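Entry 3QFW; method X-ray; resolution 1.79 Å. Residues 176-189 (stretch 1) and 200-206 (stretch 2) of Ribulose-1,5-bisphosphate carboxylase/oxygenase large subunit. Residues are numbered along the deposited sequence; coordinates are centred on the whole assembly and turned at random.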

ATOM      1  N   PRO B 176      14.388   9.186  18.256  1.00 39.20           N
ATOM      2  CA  PRO B 176      14.567   7.836  17.718  1.00 40.78           C
ATOM      3  C   PRO B 176      13.679   6.839  18.450  1.00 36.18           C
ATOM      4  O   PRO B 176      13.448   7.013  19.634  1.00 40.49           O
ATOM      5  N   PHE B 177      13.226   5.803  17.752  1.00 37.93           N
ATOM      6  CA  PHE B 177      12.298   4.837  18.331  1.00 38.42           C
ATOM      7  C   PHE B 177      12.743   4.336  19.697  1.00 43.48           C
ATOM      8  O   PHE B 177      11.948   4.317  20.637  1.00 35.06           O
ATOM      9  N   ALA B 178      13.999   3.910  19.804  1.00 40.25           N
ATOM     10  CA  ALA B 178      14.470   3.323  21.061  1.00 43.05           C
ATOM     11  C   ALA B 178      14.350   4.310  22.223  1.00 43.24           C
ATOM     12  O   ALA B 178      13.743   4.004  23.251  1.00 45.40           O
ATOM     13  N   GLU B 179      14.914   5.500  22.044  1.00 43.04           N
ATOM     14  CA  GLU B 179      14.850   6.545  23.057  1.00 45.15           C
ATOM     15  C   GLU B 179      13.417   6.944  23.417  1.00 40.97           C
ATOM     16  O   GLU B 179      13.097   7.134  24.590  1.00 43.32           O
ATOM     17  N   ARG B 180      12.556   7.074  22.410  1.00 39.13           N
ATOM     18  CA  ARG B 180      11.159   7.467  22.645  1.00 38.00           C
ATOM     19  C   ARG B 180      10.371   6.415  23.430  1.00 39.25           C
ATOM     20  O   ARG B 180       9.631   6.740  24.374  1.00 38.31           O
ATOM     21  N   ALA B 181      10.512   5.156  23.031  1.00 41.39           N
ATOM     22  CA  ALA B 181       9.788   4.077  23.691  1.00 39.07           C
ATOM     23  C   ALA B 181      10.181   4.012  25.162  1.00 39.55           C
ATOM     24  O   ALA B 181       9.340   3.790  26.036  1.00 39.89           O
ATOM     25  N   ALA B 182      11.463   4.219  25.439  1.00 39.01           N
ATOM     26  CA  ALA B 182      11.949   4.167  26.814  1.00 39.29           C
ATOM     27  C   ALA B 182      11.362   5.310  27.634  1.00 43.03           C
ATOM     28  O   ALA B 182      10.684   5.086  28.636  1.00 44.64           O
ATOM     29  N   ALA B 183      11.617   6.535  27.189  1.00 42.33           N
ATOM     30  CA  ALA B 183      11.140   7.728  27.881  1.00 41.47           C
ATOM     31  C   ALA B 183       9.629   7.708  28.102  1.00 41.12           C
ATOM     32  O   ALA B 183       9.148   8.059  29.184  1.00 41.33           O
ATOM     33  N   VAL B 184       8.879   7.300  27.081  1.00 35.66           N
ATOM     34  CA  VAL B 184       7.422   7.305  27.174  1.00 40.07           C
ATOM     35  C   VAL B 184       6.893   6.152  28.020  1.00 37.95           C
ATOM     36  O   VAL B 184       6.050   6.348  28.903  1.00 41.50           O
ATOM     37  N   GLY B 185       7.385   4.951  27.741  1.00 40.10           N
ATOM     38  CA  GLY B 185       6.952   3.770  28.466  1.00 39.55           C
ATOM     39  C   GLY B 185       7.196   3.921  29.953  1.00 42.01           C
ATOM     40  O   GLY B 185       6.355   3.548  30.767  1.00 41.60           O
ATOM     41  N   LYS B 186       8.360   4.464  30.299  1.00 43.93           N
ATOM     42  CA  LYS B 186       8.705   4.763  31.686  1.00 39.86           C
ATOM     43  C   LYS B 186       7.686   5.710  32.295  1.00 42.84           C
ATOM     44  O   LYS B 186       7.207   5.489  33.406  1.00 43.10           O
ATOM     45  N   ALA B 187       7.368   6.772  31.560  1.00 41.53           N
ATOM     46  CA  ALA B 187       6.448   7.799  32.036  1.00 40.87           C
ATOM     47  C   ALA B 187       5.032   7.260  32.249  1.00 38.88           C
ATOM     48  O   ALA B 187       4.334   7.686  33.165  1.00 41.17           O
ATOM     49  N   VAL B 188       4.609   6.328  31.399  1.00 37.31           N
ATOM     50  CA  VAL B 188       3.276   5.741  31.527  1.00 38.17           C
ATOM     51  C   VAL B 188       3.199   4.805  32.737  1.00 41.83           C
ATOM     52  O   VAL B 188       2.198   4.796  33.456  1.00 38.13           O
ATOM     53  N   ARG B 189       4.263   4.034  32.961  1.00 42.10           N
ATOM     54  CA  ARG B 189       4.339   3.161  34.134  1.00 43.55           C
ATOM     55  C   ARG B 189       4.250   3.948  35.440  1.00 43.64           C
ATOM     56  O   ARG B 189       3.506   3.581  36.341  1.00 37.60           O
ATOM     57  N   LEU B 200      -2.253   1.870  28.661  1.00 34.04           N
ATOM     58  CA  LEU B 200      -1.340   1.249  27.691  1.00 34.61           C
ATOM     59  C   LEU B 200      -0.650   2.274  26.790  1.00 30.45           C
ATOM     60  O   LEU B 200      -1.216   3.322  26.474  1.00 30.56           O
ATOM     61  N   TYR B 201       0.570   1.958  26.366  1.00 32.94           N
ATOM     62  CA  TYR B 201       1.276   2.771  25.371  1.00 33.13           C
ATOM     63  C   TYR B 201       1.544   1.997  24.078  1.00 32.70           C
ATOM     64  O   TYR B 201       2.081   0.887  24.104  1.00 33.41           O
ATOM     65  N   ALA B 202       1.169   2.595  22.951  1.00 30.87           N
ATOM     66  CA  ALA B 202       1.347   1.971  21.643  1.00 34.04           C
ATOM     67  C   ALA B 202       2.293   2.796  20.752  1.00 29.29           C
ATOM     68  O   ALA B 202       1.863   3.716  20.066  1.00 29.90           O
ATOM     69  N   PRO B 203       3.596   2.498  20.806  1.00 32.79           N
ATOM     70  CA  PRO B 203       4.560   3.180  19.928  1.00 34.71           C
ATOM     71  C   PRO B 203       4.439   2.718  18.473  1.00 31.74           C
ATOM     72  O   PRO B 203       4.057   1.575  18.209  1.00 30.55           O
ATOM     73  N   ASN B 204       4.754   3.608  17.536  1.00 32.26           N
ATOM     74  CA  ASN B 204       4.606   3.281  16.125  1.00 32.81           C
ATOM     75  C   ASN B 204       5.843   2.592  15.576  1.00 31.52           C
ATOM     76  O   ASN B 204       6.915   3.200  15.511  1.00 30.00           O
ATOM     77  N   ILE B 205       5.706   1.329  15.188  1.00 31.98           N
ATOM     78  CA  ILE B 205       6.813   0.624  14.531  1.00 34.84           C
ATOM     79  C   ILE B 205       6.776   0.786  13.009  1.00 34.49           C
ATOM     80  O   ILE B 205       5.700   0.828  12.414  1.00 31.12           O
ATOM     81  N   SER B 206       7.963   0.850  12.398  1.00 31.44           N
ATOM     82  CA  SER B 206       8.144   1.406  11.058  1.00 35.14           C
ATOM     83  C   SER B 206       9.208   0.695  10.215  1.00 33.60           C
ATOM     84  O   SER B 206      10.057  -0.024  10.741  1.00 32.27           O
TER

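The helix 177-189 packs against the strand 200-202 and the residues that follow it through a mainly apolar contact, centred on Tyr201 and lacking any hydrogen bond between the two stretches. The segments run nearly antiparallel, with 165° between helix and strand directions and 8.7 Å between their axes at closest approach, so Phe177, Ala181 and Gly185 lie opposite Ile205, Pro203 and Tyr201 in turn.

Tyr201 (chi1 t) points toward the helix and gives up more surface to this contact than any other residue. Val184, also t and pointing toward the strand, sets CG1 over one face of its ring, 3.2 Å from the centroid and only 8° off the normal, a close CH-pi contact. The ring edge meets the helix backbone, with Tyr201 CE2 4.2 Å from Ala181 CA. Gly185 has no side chain, and its N comes within 4.0 Å of Tyr201 CD2. A CB there would clash with Ala181 O, the acceptor of the helical hydrogen bond from Gly185 N. One turn further on, Val188 (t) points inward and brings CG2 to 4.2 Å from Tyr201 CB.

At the start of the helix, the CA-to-CB bond of Phe177 (chi1 t) points toward the second stretch. Its CE1 lies 3.7 Å from CB of Pro203, which points toward the helix, and its CZ 3.8 Å from CG2 of Ile205 (chi1 p), which leaves sideways with its end leading away; Asn204 O sits at the ring edge, 3.5 Å from Phe177 CE1.

Arg180 leaves the helix sideways, but its extended chi1 and chi2 (both t) followed by chi3 p carry the guanidinium nearer Asn204. Arg180 CG lies 3.7 Å from Tyr201 OH, and Arg180 NH2 approaches Asn204 O at 3.7 Å without hydrogen bonding to it. The guanidinium and the tyrosine hydroxyl are satisfied elsewhere in the structure, whereas Asn204 O is buried without a polar partner in the model.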

ATOM      1  CB  PRO B 176      16.040   7.543  18.010  1.00 41.80           C
ATOM      2  CG  PRO B 176      16.691   8.893  18.033  1.00 41.57           C
ATOM      3  CD  PRO B 176      15.670   9.800  18.654  1.00 42.69           C
ATOM      4  CB  PHE B 177      12.059   3.637  17.408  1.00 36.63           C
ATOM      5  CG  PHE B 177      11.033   2.683  17.946  1.00 37.11           C
ATOM      6  CD1 PHE B 177       9.688   2.871  17.674  1.00 38.91           C
ATOM      7  CD2 PHE B 177      11.407   1.635  18.776  1.00 38.57           C
ATOM      8  CE1 PHE B 177       8.722   2.009  18.204  1.00 32.77           C
ATOM      9  CE2 PHE B 177      10.453   0.774  19.305  1.00 41.62           C
ATOM     10  CZ  PHE B 177       9.111   0.960  19.014  1.00 36.98           C
ATOM     11  CB  ALA B 178      15.897   2.819  20.920  1.00 45.11           C
ATOM     12  CB  GLU B 179      15.635   7.780  22.604  1.00 41.89           C
ATOM     13  CG  GLU B 179      17.148   7.634  22.702  1.00 46.77           C
ATOM     14  CD  GLU B 179      17.765   6.927  21.506  1.00 49.11           C
ATOM     15  OE1 GLU B 179      17.017   6.357  20.679  1.00 48.04           O
ATOM     16  OE2 GLU B 179      19.009   6.953  21.386  1.00 52.89           O
ATOM     17  CB  ARG B 180      10.452   7.758  21.317  1.00 36.21           C
ATOM     18  CG  ARG B 180       8.966   8.026  21.445  1.00 37.49           C
ATOM     19  CD  ARG B 180       8.348   8.470  20.123  1.00 37.05           C
ATOM     20  NE  ARG B 180       8.055   7.368  19.204  1.00 34.43           N
ATOM     21  CZ  ARG B 180       8.787   7.065  18.138  1.00 35.24           C
ATOM     22  NH1 ARG B 180       9.880   7.767  17.860  1.00 32.76           N
ATOM     23  NH2 ARG B 180       8.437   6.055  17.348  1.00 32.57           N
ATOM     24  CB  ALA B 181      10.058   2.751  22.999  1.00 40.76           C
ATOM     25  CB  ALA B 182      13.465   4.197  26.853  1.00 41.76           C
ATOM     26  CB  ALA B 183      11.555   8.990  27.114  1.00 40.57           C
ATOM     27  CB  VAL B 184       6.753   7.252  25.787  1.00 37.21           C
ATOM     28  CG1 VAL B 184       5.247   7.042  25.946  1.00 36.54           C
ATOM     29  CG2 VAL B 184       7.047   8.533  25.018  1.00 34.80           C
ATOM     30  CB  LYS B 186      10.090   5.407  31.754  1.00 43.96           C
ATOM     31  CG  LYS B 186      10.518   5.865  33.142  1.00 53.04           C
ATOM     32  CD  LYS B 186      11.178   4.737  33.922  1.00 56.26           C
ATOM     33  CE  LYS B 186      11.874   5.259  35.173  1.00 55.72           C
ATOM     34  NZ  LYS B 186      12.681   4.194  35.835  1.00 62.36           N
ATOM     35  CB  ALA B 187       6.435   8.984  31.076  1.00 39.41           C
ATOM     36  CB  VAL B 188       2.848   5.006  30.232  1.00 37.60           C
ATOM     37  CG1 VAL B 188       1.617   4.148  30.474  1.00 37.35           C
ATOM     38  CG2 VAL B 188       2.591   6.010  29.117  1.00 31.88           C
ATOM     39  CB  ARG B 189       5.627   2.335  34.118  1.00 46.46           C
ATOM     40  CG  ARG B 189       5.618   1.206  33.112  1.00 49.85           C
ATOM     41  CD  ARG B 189       4.471   0.241  33.384  1.00 52.77           C
ATOM     42  NE  ARG B 189       4.921  -0.973  34.059  1.00 61.92           N
ATOM     43  CZ  ARG B 189       4.141  -2.018  34.324  1.00 63.06           C
ATOM     44  NH1 ARG B 189       2.860  -2.003  33.969  1.00 56.95           N
ATOM     45  NH2 ARG B 189       4.641  -3.081  34.941  1.00 65.04           N
ATOM     46  CB  LEU B 200      -2.095   0.257  26.803  1.00 34.30           C
ATOM     47  CG  LEU B 200      -2.730  -0.982  27.431  1.00 31.46           C
ATOM     48  CD1 LEU B 200      -3.786  -1.540  26.496  1.00 31.06           C
ATOM     49  CD2 LEU B 200      -1.678  -2.038  27.733  1.00 37.43           C
ATOM     50  CB  TYR B 201       2.577   3.319  25.955  1.00 32.49           C
ATOM     51  CG  TYR B 201       3.471   4.029  24.961  1.00 34.94           C
ATOM     52  CD1 TYR B 201       2.974   5.025  24.125  1.00 34.86           C
ATOM     53  CD2 TYR B 201       4.826   3.723  24.879  1.00 32.67           C
ATOM     54  CE1 TYR B 201       3.812   5.677  23.208  1.00 33.61           C
ATOM     55  CE2 TYR B 201       5.655   4.375  23.985  1.00 31.73           C
ATOM     56  CZ  TYR B 201       5.149   5.351  23.158  1.00 32.68           C
ATOM     57  OH  TYR B 201       5.997   5.998  22.267  1.00 35.73           O
ATOM     58  CB  ALA B 202      -0.005   1.793  20.963  1.00 31.52           C
ATOM     59  CB  PRO B 203       5.915   2.763  20.505  1.00 33.76           C
ATOM     60  CG  PRO B 203       5.633   1.492  21.235  1.00 33.43           C
ATOM     61  CD  PRO B 203       4.261   1.644  21.800  1.00 31.17           C
ATOM     62  CB  ASN B 204       4.289   4.529  15.296  1.00 30.64           C
ATOM     63  CG  ASN B 204       4.057   4.203  13.830  1.00 33.73           C
ATOM     64  OD1 ASN B 204       3.148   3.444  13.495  1.00 33.41           O
ATOM     65  ND2 ASN B 204       4.890   4.769  12.948  1.00 29.90           N
ATOM     66  CB  ILE B 205       6.889  -0.856  14.928  1.00 32.89           C
ATOM     67  CG1 ILE B 205       5.581  -1.575  14.584  1.00 37.26           C
ATOM     68  CG2 ILE B 205       7.180  -0.967  16.421  1.00 38.83           C
ATOM     69  CD1 ILE B 205       5.709  -3.080  14.561  1.00 39.38           C
ATOM     70  CB  SER B 206       8.589   2.870  11.196  1.00 28.23           C
ATOM     71  OG  SER B 206       7.809   3.712  10.381  1.00 39.90           O
TER